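Local coordinates for glutamate--cysteine ligase GshA (Methylobacillus flagellatus KT, PDB 3K1T), which probably acts as a ligase that joins glutamate to cysteine to give gamma-glutamylcysteine, at residues A[238-243]-A[252-257]; A[259-264]-A[278-283]. One frame throughout, in Å; residues are numbered along the deposited sequence.

Contact 1 (A[238-243]-A[252-257])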
loop_
_atom_site.group_PDB
_atom_site.type_symbol
_atom_site.label_atom_id
_atom_site.label_comp_id
_atom_site.label_asym_id
_atom_site.label_seq_id
_atom_site.Cartn_x
_atom_site.Cartn_y
_atom_site.Cartn_z
ATOM N N ASP A 238 -13.858 19.376 -29.034
ATOM C CA ASP A 238 -14.886 20.446 -29.197
ATOM C C ASP A 238 -16.259 19.800 -28.957
ATOM O O ASP A 238 -16.365 18.568 -28.857
ATOM C CB ASP A 238 -14.744 21.054 -30.597
ATOM C CG ASP A 238 -15.497 22.401 -30.770
ATOM O OD1 ASP A 238 -15.974 22.989 -29.772
ATOM O OD2 ASP A 238 -15.611 22.835 -31.943
ATOM N N THR A 239 -17.312 20.614 -28.883
ATOM C CA THR A 239 -18.644 20.103 -28.658
ATOM C C THR A 239 -19.660 20.839 -29.529
ATOM O O THR A 239 -19.411 21.951 -30.023
ATOM C CB THR A 239 -19.108 20.320 -27.193
ATOM O OG1 THR A 239 -19.157 21.721 -26.945
ATOM C CG2 THR A 239 -18.201 19.668 -26.183
ATOM N N CYS A 240 -20.788 20.190 -29.776
ATOM C CA CYS A 240 -21.983 20.951 -30.098
ATOM C C CYS A 240 -23.206 20.418 -29.403
ATOM O O CYS A 240 -23.111 19.443 -28.661
ATOM C CB CYS A 240 -22.173 21.109 -31.556
ATOM S SG CYS A 240 -22.598 19.669 -32.399
ATOM N N GLY A 241 -24.326 21.130 -29.547
ATOM C CA GLY A 241 -25.546 20.763 -28.837
ATOM C C GLY A 241 -26.187 19.536 -29.431
ATOM O O GLY A 241 -25.607 18.876 -30.290
ATOM N N GLY A 242 -27.404 19.228 -29.002
ATOM C CA GLY A 242 -28.110 18.088 -29.534
ATOM C C GLY A 242 -28.390 18.303 -31.010
ATOM O O GLY A 242 -28.609 19.446 -31.482
ATOM N N LEU A 243 -28.328 17.225 -31.768
ATOM C CA LEU A 243 -28.622 17.276 -33.185
ATOM C C LEU A 243 -29.588 16.150 -33.501
ATOM O O LEU A 243 -29.602 15.129 -32.805
ATOM C CB LEU A 243 -27.346 17.100 -34.014
ATOM C CG LEU A 243 -26.228 18.125 -33.868
ATOM C CD1 LEU A 243 -25.075 17.696 -34.731
ATOM C CD2 LEU A 243 -26.714 19.542 -34.259
ATOM N N GLU A 252 -24.015 20.986 -41.538
ATOM C CA GLU A 252 -22.933 21.934 -41.767
ATOM C C GLU A 252 -22.237 22.358 -40.469
ATOM O O GLU A 252 -21.018 22.506 -40.457
ATOM C CB GLU A 252 -23.397 23.137 -42.587
ATOM C CG GLU A 252 -23.629 22.765 -44.077
ATOM C CD GLU A 252 -22.383 22.094 -44.728
ATOM O OE1 GLU A 252 -21.281 22.659 -44.577
ATOM O OE2 GLU A 252 -22.487 20.991 -45.342
ATOM N N GLN A 253 -23.010 22.552 -39.411
ATOM C CA GLN A 253 -22.500 22.838 -38.063
ATOM C C GLN A 253 -21.484 21.762 -37.657
ATOM O O GLN A 253 -20.355 22.058 -37.303
ATOM C CB GLN A 253 -23.684 22.811 -37.054
ATOM C CG GLN A 253 -23.322 22.645 -35.567
ATOM C CD GLN A 253 -23.449 23.950 -34.811
ATOM O OE1 GLN A 253 -23.063 25.029 -35.340
ATOM N NE2 GLN A 253 -24.045 23.896 -33.597
ATOM N N LEU A 254 -21.896 20.513 -37.758
ATOM C CA LEU A 254 -21.032 19.392 -37.379
ATOM C C LEU A 254 -19.781 19.305 -38.279
ATOM O O LEU A 254 -18.665 19.141 -37.776
ATOM C CB LEU A 254 -21.814 18.091 -37.424
ATOM C CG LEU A 254 -21.139 16.847 -36.828
ATOM C CD1 LEU A 254 -20.672 17.051 -35.404
ATOM C CD2 LEU A 254 -22.110 15.646 -36.892
ATOM N N ALA A 255 -19.984 19.420 -39.594
ATOM C CA ALA A 255 -18.902 19.357 -40.580
ATOM C C ALA A 255 -17.851 20.423 -40.309
ATOM O O ALA A 255 -16.639 20.151 -40.416
ATOM C CB ALA A 255 -19.446 19.475 -42.042
ATOM N N GLU A 256 -18.301 21.625 -39.964
ATOM C CA GLU A 256 -17.390 22.743 -39.747
ATOM C C GLU A 256 -16.545 22.460 -38.509
ATOM O O GLU A 256 -15.369 22.770 -38.478
ATOM C CB GLU A 256 -18.147 24.072 -39.546
ATOM C CG GLU A 256 -18.748 24.654 -40.841
ATOM C CD GLU A 256 -19.856 25.726 -40.628
ATOM O OE1 GLU A 256 -20.305 25.997 -39.461
ATOM O OE2 GLU A 256 -20.276 26.295 -41.673
ATOM N N LYS A 257 -17.169 21.910 -37.484
ATOM C CA LYS A 257 -16.425 21.600 -36.261
ATOM C C LYS A 257 -15.431 20.465 -36.465
ATOM O O LYS A 257 -14.338 20.517 -35.909
ATOM C CB LYS A 257 -17.353 21.325 -35.105
ATOM C CG LYS A 257 -18.002 22.632 -34.598
ATOM C CD LYS A 257 -19.054 22.353 -33.605
ATOM C CE LYS A 257 -19.819 23.633 -33.259
ATOM N NZ LYS A 257 -19.082 24.313 -32.220
HETATM O O HOH W 1 -13.831 22.151 -33.798
HETATM O O HOH W 2 -15.908 25.407 -32.414
HETATM O O HOH W 3 -25.623 22.998 -31.613
#

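Contact 2 (A[259-264]-A[278-283])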
loop_
_atom_site.group_PDB
_atom_site.type_symbol
_atom_site.label_atom_id
_atom_site.label_comp_id
_atom_site.label_asym_id
_atom_site.label_seq_id
_atom_site.Cartn_x
_atom_site.Cartn_y
_atom_site.Cartn_z
ATOM N N ASP A 259 -13.933 19.856 -39.344
ATOM C CA ASP A 259 -12.879 20.443 -40.155
ATOM C C ASP A 259 -11.909 21.232 -39.278
ATOM O O ASP A 259 -10.692 21.123 -39.425
ATOM C CB ASP A 259 -13.490 21.337 -41.236
ATOM C CG ASP A 259 -12.520 21.671 -42.336
ATOM O OD1 ASP A 259 -12.254 20.793 -43.178
ATOM O OD2 ASP A 259 -12.027 22.816 -42.354
ATOM N N SER A 260 -12.457 22.009 -38.355
ATOM C CA SER A 260 -11.642 22.858 -37.492
ATOM C C SER A 260 -10.763 22.026 -36.544
ATOM O O SER A 260 -9.592 22.355 -36.298
ATOM C CB SER A 260 -12.552 23.794 -36.694
ATOM O OG SER A 260 -11.785 24.649 -35.876
ATOM N N LEU A 261 -11.324 20.948 -36.020
ATOM C CA LEU A 261 -10.559 20.060 -35.133
ATOM C C LEU A 261 -9.434 19.333 -35.895
ATOM O O LEU A 261 -8.283 19.296 -35.435
ATOM C CB LEU A 261 -11.508 19.091 -34.446
ATOM C CG LEU A 261 -10.928 18.117 -33.457
ATOM C CD1 LEU A 261 -10.112 18.851 -32.362
ATOM C CD2 LEU A 261 -12.092 17.281 -32.844
ATOM N N LEU A 262 -9.767 18.771 -37.052
ATOM C CA LEU A 262 -8.763 18.148 -37.924
ATOM C C LEU A 262 -7.631 19.099 -38.239
ATOM O O LEU A 262 -6.473 18.693 -38.249
ATOM C CB LEU A 262 -9.396 17.633 -39.216
ATOM C CG LEU A 262 -10.305 16.404 -39.067
ATOM C CD1 LEU A 262 -11.097 16.185 -40.376
ATOM C CD2 LEU A 262 -9.525 15.116 -38.686
ATOM N N ALA A 263 -7.952 20.357 -38.521
ATOM C CA ALA A 263 -6.919 21.360 -38.817
ATOM C C ALA A 263 -5.978 21.584 -37.623
ATOM O O ALA A 263 -4.766 21.702 -37.801
ATOM C CB ALA A 263 -7.552 22.688 -39.271
ATOM N N LYS A 264 -6.528 21.647 -36.407
ATOM C CA LYS A 264 -5.698 21.766 -35.214
ATOM C C LYS A 264 -4.753 20.563 -35.045
ATOM O O LYS A 264 -3.578 20.734 -34.669
ATOM C CB LYS A 264 -6.547 21.900 -33.945
ATOM C CG LYS A 264 -7.270 23.240 -33.788
ATOM C CD LYS A 264 -8.097 23.327 -32.501
ATOM C CE LYS A 264 -7.245 23.472 -31.275
ATOM N NZ LYS A 264 -8.061 23.514 -29.972
ATOM N N PRO A 278 -4.813 12.338 -39.387
ATOM C CA PRO A 278 -5.625 12.732 -38.234
ATOM C C PRO A 278 -6.998 12.068 -38.292
ATOM O O PRO A 278 -7.525 11.854 -39.380
ATOM C CB PRO A 278 -5.770 14.247 -38.384
ATOM C CG PRO A 278 -4.649 14.674 -39.277
ATOM C CD PRO A 278 -4.336 13.503 -40.155
ATOM N N PHE A 279 -7.548 11.730 -37.124
ATOM C CA PHE A 279 -8.901 11.215 -37.033
ATOM C C PHE A 279 -9.584 11.808 -35.843
ATOM O O PHE A 279 -8.932 12.237 -34.893
ATOM C CB PHE A 279 -8.984 9.661 -37.073
ATOM C CG PHE A 279 -8.574 8.943 -35.807
ATOM C CD1 PHE A 279 -7.216 8.754 -35.491
ATOM C CD2 PHE A 279 -9.546 8.408 -34.949
ATOM C CE1 PHE A 279 -6.826 8.021 -34.314
ATOM C CE2 PHE A 279 -9.183 7.667 -33.802
ATOM C CZ PHE A 279 -7.811 7.493 -33.468
ATOM N N VAL A 280 -10.914 11.850 -35.928
ATOM C CA VAL A 280 -11.761 12.408 -34.885
ATOM C C VAL A 280 -12.785 11.385 -34.462
ATOM O O VAL A 280 -13.327 10.669 -35.304
ATOM C CB VAL A 280 -12.429 13.714 -35.348
ATOM C CG1 VAL A 280 -13.635 14.093 -34.438
ATOM C CG2 VAL A 280 -11.338 14.837 -35.403
ATOM N N ILE A 281 -13.005 11.288 -33.140
ATOM C CA ILE A 281 -14.026 10.426 -32.595
ATOM C C ILE A 281 -15.232 11.343 -32.343
ATOM O O ILE A 281 -15.120 12.348 -31.650
ATOM C CB ILE A 281 -13.598 9.763 -31.280
ATOM C CG1 ILE A 281 -12.271 9.002 -31.447
ATOM C CG2 ILE A 281 -14.697 8.785 -30.741
ATOM C CD1 ILE A 281 -11.676 8.526 -30.087
ATOM N N VAL A 282 -16.366 10.982 -32.932
ATOM C CA VAL A 282 -17.644 11.687 -32.766
ATOM C C VAL A 282 -18.510 10.892 -31.801
ATOM O O VAL A 282 -18.870 9.735 -32.071
ATOM C CB VAL A 282 -18.367 11.892 -34.109
ATOM C CG1 VAL A 282 -19.633 12.769 -33.931
ATOM C CG2 VAL A 282 -17.410 12.503 -35.173
ATOM N N LYS A 283 -18.810 11.510 -30.658
ATOM C CA LYS A 283 -19.574 10.867 -29.582
ATOM C C LYS A 283 -20.950 11.570 -29.422
ATOM O O LYS A 283 -20.990 12.716 -28.997
ATOM C CB LYS A 283 -18.806 10.947 -28.257
ATOM C CG LYS A 283 -17.320 10.443 -28.275
ATOM C CD LYS A 283 -16.450 11.113 -27.134
ATOM C CE LYS A 283 -15.010 10.527 -27.002
ATOM N NZ LYS A 283 -14.998 9.281 -26.079
#

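Contact 1 (A[238-243]-A[252-257])
The chain of Lys257 passes on one side of the Asp238 carboxylate plane, CG lying 3.6 Å from OD2 and outward of it. Two waters approach OD2 slightly to the other side of the carboxylate plane. Both donate to this oxygen; the first also donates to Lys257 O, while the second accepts a weak bond from Lys257 NZ. The two side chains cross at about a right angle, and the charged ends meet only in a long salt bridge of 3.8 Å between Asp238 OD2 and Lys257 NZ. The firmer hydrogen bond of the ammonium goes to the strand backbone: Lys257 NZ donates to Thr239 O at 3.2 Å, with a C=O...N angle of 160°. The lysine chain is extended until its last torsion, chi4 -85°, which turns NZ toward that carbonyl. With an alanine here, Thr239 O would probably lose this donor and the Asp238 carboxylate its nearby positive charge. The amide of Gln253 is the second flat group. Cys240 CB lies to one side of the amide plane, obliquely beyond its nitrogen, 3.9 Å from NE2, and a third water, close to the amide plane, accepts from Gly241 N and, weakly, from Gln253 NE2. Cys240 CB also touches Lys257 CE at 3.8 Å, so this cysteine is hemmed between two polar chains. Beneath them the contact turns apolar: Leu243 CD1 meets Leu254 CD2 at 4.2 Å, and Leu254 continues onto Val325 and Leu327 of the neighbouring strand 324-329. Strand residues 238-241 run antiparallel to helix residues 252-257, at 175°; strand and helix together form a beta-alpha unit on an antiparallel sheet, a layout consistent with the smaller ATP-binding subdomain of ATP-grasp ligases.

Contact 2 (A[259-264]-A[278-283])
Leu261 and Leu262, neighbours on one turn of helix 251-272, close on a single methyl of Val280. Leu261 CD2 comes within 3.6 Å of Val280 CG2, and Leu262 CD2 reaches the same methyl at 3.8 Å. The valine fork is also used on its other branch, since Leu261 CD2 lies 3.9 Å from Val280 CG1. Leu262 CD2 then bridges to Pro278, in the loop leading into the strand, 3.9 Å from its CB. All three of these side-chain pairs meet at a slant. The two leucines arrive differently: Leu261 carries CG anti to the backbone N (chi1 -178°) and sets out toward the strand, whereas Leu262 starts off to the flank and has CG anti to its carbonyl carbon (chi1 -71°), with its end turning back to meet proline and valine together. Behind this first shell, Leu327 of strand 324-329 touches both Leu261 and Val280, while Ile265, one turn further along the helix, supports Val280 and Pro278; Arg266 and Tyr269 add to the cover of the proline. The strand is held in place by its backbone: Val280 pairs with Val296 and Ile281 with Gln328, so strand 280-285 is held between strands 291-296 and 324-329. Side chains alternate accordingly: Val280 faces the helix, and the side chains of Phe279 and Ile281 start away from it; the Phe279 ring meets Tyr332 edge-to-face. Between helix and strand, then, the side-chain contacts are aliphatic. Such a joint lacks directional bonds, and its specificity is likely to rest on the shapes of the branched side chains and on the exclusion of water.

Overall arrangement
Contact 1 and contact 2 illustrate how one helix can be fastened to one sheet by unlike chemistry along its length. Both use helix 251-272, in adjoining segments, with centres about 11 Å apart, and both reach the same four-stranded antiparallel sheet. Contact 1 engages an outermost strand and is only partly buried: charge, an amide and bridging waters accompany its few apolar touches. Contact 2 engages the inner strand 280-285 and is buried, relying on aliphatic packing alone. Strand 324-329, lying between these two strands, joins them: its Leu327 touches Leu254 from contact 1 as well as Leu261 and Val280 from contact 2, making the apolar layer continuous.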